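Local coordinates for protein chitinase (PDB 5GZT) that probably cleaves the beta-1,4 linkages of chitin and chitodextrins at random internal positions, as a bacterial glycoside hydrolase family 18 enzyme, at residues Ser535-Asn540 / Gly593-Ser598. Sequence-based numbering, arbitrary orientation.
Sequences SRVWQN and GSTFIS
Trp538 carries its CG anti to the carbonyl carbon (chi1 -74°) and Phe596 carries its CG anti to the backbone N (chi1 170°), and these torsions set the two side chains next to each other on one face of an antiparallel strand pair. The phenyl group turns its edge toward the face of the indole six-membered ring in an offset edge-to-face stack, planes at 75°. Phe596 CD1 comes within 3.4 Å of Trp538 CE3, while Ser598 CB lies at the edge of the indole. On this aromatic face the end of Arg536 leads away from the partner strand, and its NE forms a salt bridge with Asp485.

Beneath the rings the backbones pair in regular fashion. Trp538 N donates to Phe596 O at 2.9 Å and Phe596 N returns the bond to Trp538 O; Arg536 and Ser598 form a second reciprocal pair, in which Ser598 N meets Arg536 O at 2.8 Å. Between them Val537 faces Ile597 as a non-hydrogen-bonded pair, its CA-H directed at Phe596 O.

On the reverse face Val537 CG1 rests on Thr595 CG2 at 3.8 Å, and Ile597 CG2 is pressed tightly against Ser535 CB at 3.4 Å, both residues also touching Leu567 of helix 564-570. Past the strand ends a water takes over the linkage: it accepts from Asn540 N at 3.0 Å and is hydrogen-bonded to Ser594 OG and Thr595 OG1.

The pair supplies the second and third strands of a five-stranded antiparallel sheet, between 561-563 and 587-591, inserted before the last barrel strand, 619-623: the alpha+beta insertion characteristic of many family 18 TIM-barrel chitinases.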
ATOM      1  N   SER B 535       3.076  -9.108 -17.102  1.00 15.68           N
ATOM      2  CA  SER B 535       3.947  -8.692 -18.145  1.00 16.27           C
ATOM      3  C   SER B 535       3.159  -8.180 -19.371  1.00 18.13           C
ATOM      4  O   SER B 535       1.970  -8.528 -19.535  1.00 16.51           O
ATOM      5  CB  SER B 535       4.749  -9.876 -18.626  1.00 16.17           C
ATOM      6  OG  SER B 535       3.907 -10.921 -19.070  1.00 15.57           O
ATOM      7  N   ARG B 536       3.857  -7.468 -20.234  1.00 16.08           N
ATOM      8  CA  ARG B 536       3.397  -7.136 -21.600  1.00 18.48           C
ATOM      9  C   ARG B 536       4.286  -7.907 -22.525  1.00 17.32           C
ATOM     10  O   ARG B 536       5.525  -7.976 -22.281  1.00 17.23           O
ATOM     11  CB  ARG B 536       3.478  -5.632 -21.903  1.00 19.29           C
ATOM     12  CG  ARG B 536       2.413  -4.865 -21.172  1.00 19.75           C
ATOM     13  CD  ARG B 536       1.095  -4.940 -22.022  1.00 22.33           C
ATOM     14  NE  ARG B 536      -0.054  -4.478 -21.258  1.00 22.66           N
ATOM     15  CZ  ARG B 536      -1.306  -4.713 -21.612  1.00 26.84           C
ATOM     16  NH1 ARG B 536      -1.590  -5.270 -22.768  1.00 28.60           N
ATOM     17  NH2 ARG B 536      -2.251  -4.361 -20.817  1.00 31.18           N
ATOM     18  N   VAL B 537       3.668  -8.488 -23.570  1.00 15.48           N
ATOM     19  CA  VAL B 537       4.246  -9.445 -24.457  1.00 16.47           C
ATOM     20  C   VAL B 537       4.221  -8.902 -25.870  1.00 18.61           C
ATOM     21  O   VAL B 537       3.213  -8.261 -26.247  1.00 18.58           O
ATOM     22  CB  VAL B 537       3.426 -10.766 -24.403  1.00 17.38           C
ATOM     23  CG1 VAL B 537       4.014 -11.812 -25.272  1.00 18.70           C
ATOM     24  CG2 VAL B 537       3.402 -11.346 -22.993  1.00 19.68           C
ATOM     25  N   TRP B 538       5.299  -9.143 -26.632  1.00 17.30           N
ATOM     26  CA  TRP B 538       5.326  -8.960 -28.069  1.00 18.30           C
ATOM     27  C   TRP B 538       5.726 -10.265 -28.728  1.00 21.57           C
ATOM     28  O   TRP B 538       6.689 -10.912 -28.286  1.00 20.81           O
ATOM     29  CB  TRP B 538       6.361  -7.952 -28.503  1.00 17.46           C
ATOM     30  CG  TRP B 538       6.121  -6.517 -28.267  1.00 17.69           C
ATOM     31  CD1 TRP B 538       5.965  -5.529 -29.254  1.00 19.29           C
ATOM     32  CD2 TRP B 538       6.205  -5.810 -27.026  1.00 17.74           C
ATOM     33  NE1 TRP B 538       5.907  -4.306 -28.668  1.00 18.20           N
ATOM     34  CE2 TRP B 538       6.082  -4.438 -27.314  1.00 17.34           C
ATOM     35  CE3 TRP B 538       6.473  -6.199 -25.700  1.00 16.99           C
ATOM     36  CZ2 TRP B 538       6.149  -3.446 -26.314  1.00 17.91           C
ATOM     37  CZ3 TRP B 538       6.498  -5.240 -24.700  1.00 17.25           C
ATOM     38  CH2 TRP B 538       6.369  -3.863 -25.025  1.00 20.03           C
ATOM     39  N   GLN B 539       4.979 -10.676 -29.773  1.00 20.05           N
ATOM     40  CA  GLN B 539       5.349 -11.830 -30.600  1.00 20.00           C
ATOM     41  C   GLN B 539       5.961 -11.393 -31.890  1.00 20.64           C
ATOM     42  O   GLN B 539       5.933 -10.198 -32.245  1.00 21.52           O
ATOM     43  CB  GLN B 539       4.097 -12.710 -30.838  1.00 24.64           C
ATOM     44  CG  GLN B 539       3.659 -13.416 -29.572  1.00 27.16           C
ATOM     45  CD  GLN B 539       2.530 -14.412 -29.785  1.00 32.91           C
ATOM     46  OE1 GLN B 539       1.731 -14.300 -30.739  1.00 32.81           O
ATOM     47  NE2 GLN B 539       2.412 -15.341 -28.850  1.00 29.16           N
ATOM     48  N   ASN B 540       6.574 -12.337 -32.579  1.00 21.68           N
ATOM     49  CA  ASN B 540       7.260 -12.069 -33.839  1.00 23.09           C
ATOM     50  C   ASN B 540       8.209 -10.888 -33.783  1.00 26.97           C
ATOM     51  O   ASN B 540       8.238 -10.048 -34.711  1.00 24.14           O
ATOM     52  CB  ASN B 540       6.211 -11.864 -34.999  1.00 23.21           C
ATOM     53  CG  ASN B 540       5.353 -13.112 -35.192  1.00 24.51           C
ATOM     54  OD1 ASN B 540       5.869 -14.188 -35.327  1.00 27.99           O
ATOM     55  ND2 ASN B 540       4.092 -12.988 -34.994  1.00 27.99           N
ATOM     56  N   GLY B 593      14.083 -15.486 -28.664  1.00 19.61           N
ATOM     57  CA  GLY B 593      14.343 -15.410 -30.080  1.00 20.98           C
ATOM     58  C   GLY B 593      13.117 -14.955 -30.919  1.00 21.32           C
ATOM     59  O   GLY B 593      13.275 -14.623 -32.063  1.00 21.36           O
ATOM     60  N   SER B 594      11.922 -14.845 -30.330  1.00 22.18           N
ATOM     61  CA  SER B 594      10.787 -14.456 -31.115  1.00 22.46           C
ATOM     62  C   SER B 594       9.742 -13.786 -30.252  1.00 21.09           C
ATOM     63  O   SER B 594       9.056 -12.805 -30.683  1.00 19.65           O
ATOM     64  CB  SER B 594      10.262 -15.722 -31.847  1.00 26.96           C
ATOM     65  OG  SER B 594       8.980 -15.422 -32.272  1.00 33.05           O
ATOM     66  N   THR B 595       9.523 -14.320 -29.045  1.00 20.43           N
ATOM     67  CA  THR B 595       8.692 -13.618 -28.070  1.00 19.23           C
ATOM     68  C   THR B 595       9.487 -12.846 -27.024  1.00 19.22           C
ATOM     69  O   THR B 595      10.364 -13.434 -26.366  1.00 16.24           O
ATOM     70  CB  THR B 595       7.775 -14.627 -27.420  1.00 19.86           C
ATOM     71  OG1 THR B 595       7.083 -15.324 -28.450  1.00 24.34           O
ATOM     72  CG2 THR B 595       6.865 -14.007 -26.512  1.00 18.79           C
ATOM     73  N   PHE B 596       9.115 -11.591 -26.832  1.00 16.76           N
ATOM     74  CA  PHE B 596       9.695 -10.677 -25.852  1.00 16.94           C
ATOM     75  C   PHE B 596       8.682 -10.372 -24.742  1.00 18.68           C
ATOM     76  O   PHE B 596       7.512 -10.089 -24.995  1.00 15.03           O
ATOM     77  CB  PHE B 596      10.126  -9.367 -26.535  1.00 17.46           C
ATOM     78  CG  PHE B 596      10.517  -8.301 -25.610  1.00 16.31           C
ATOM     79  CD1 PHE B 596       9.574  -7.497 -25.071  1.00 16.69           C
ATOM     80  CD2 PHE B 596      11.862  -8.085 -25.264  1.00 18.77           C
ATOM     81  CE1 PHE B 596       9.927  -6.492 -24.215  1.00 16.83           C
ATOM     82  CE2 PHE B 596      12.217  -7.087 -24.383  1.00 16.50           C
ATOM     83  CZ  PHE B 596      11.258  -6.298 -23.862  1.00 16.26           C
ATOM     84  N   ILE B 597       9.128 -10.457 -23.490  1.00 15.54           N
ATOM     85  CA  ILE B 597       8.225 -10.318 -22.352  1.00 14.76           C
ATOM     86  C   ILE B 597       8.835  -9.297 -21.429  1.00 14.54           C
ATOM     87  O   ILE B 597       9.942  -9.524 -20.883  1.00 13.77           O
ATOM     88  CB  ILE B 597       8.066 -11.671 -21.620  1.00 14.80           C
ATOM     89  CG1 ILE B 597       7.440 -12.693 -22.553  1.00 15.54           C
ATOM     90  CG2 ILE B 597       7.225 -11.501 -20.377  1.00 15.87           C
ATOM     91  CD1 ILE B 597       7.229 -14.132 -22.100  1.00 14.93           C
ATOM     92  N   SER B 598       8.103  -8.223 -21.166  1.00 14.57           N
ATOM     93  CA  SER B 598       8.511  -7.217 -20.258  1.00 14.60           C
ATOM     94  C   SER B 598       7.769  -7.424 -19.001  1.00 14.64           C
ATOM     95  O   SER B 598       6.590  -7.493 -19.059  1.00 14.21           O
ATOM     96  CB  SER B 598       8.187  -5.797 -20.790  1.00 14.48           C
ATOM     97  OG  SER B 598       8.242  -4.861 -19.744  1.00 13.52           O
TER
HETATM   98  O   HOH W   1       6.708 -14.939 -31.180  1.00 21.36           O
HETATM   99  O   HOH W   2       8.965 -15.527 -35.153  1.00 54.64           O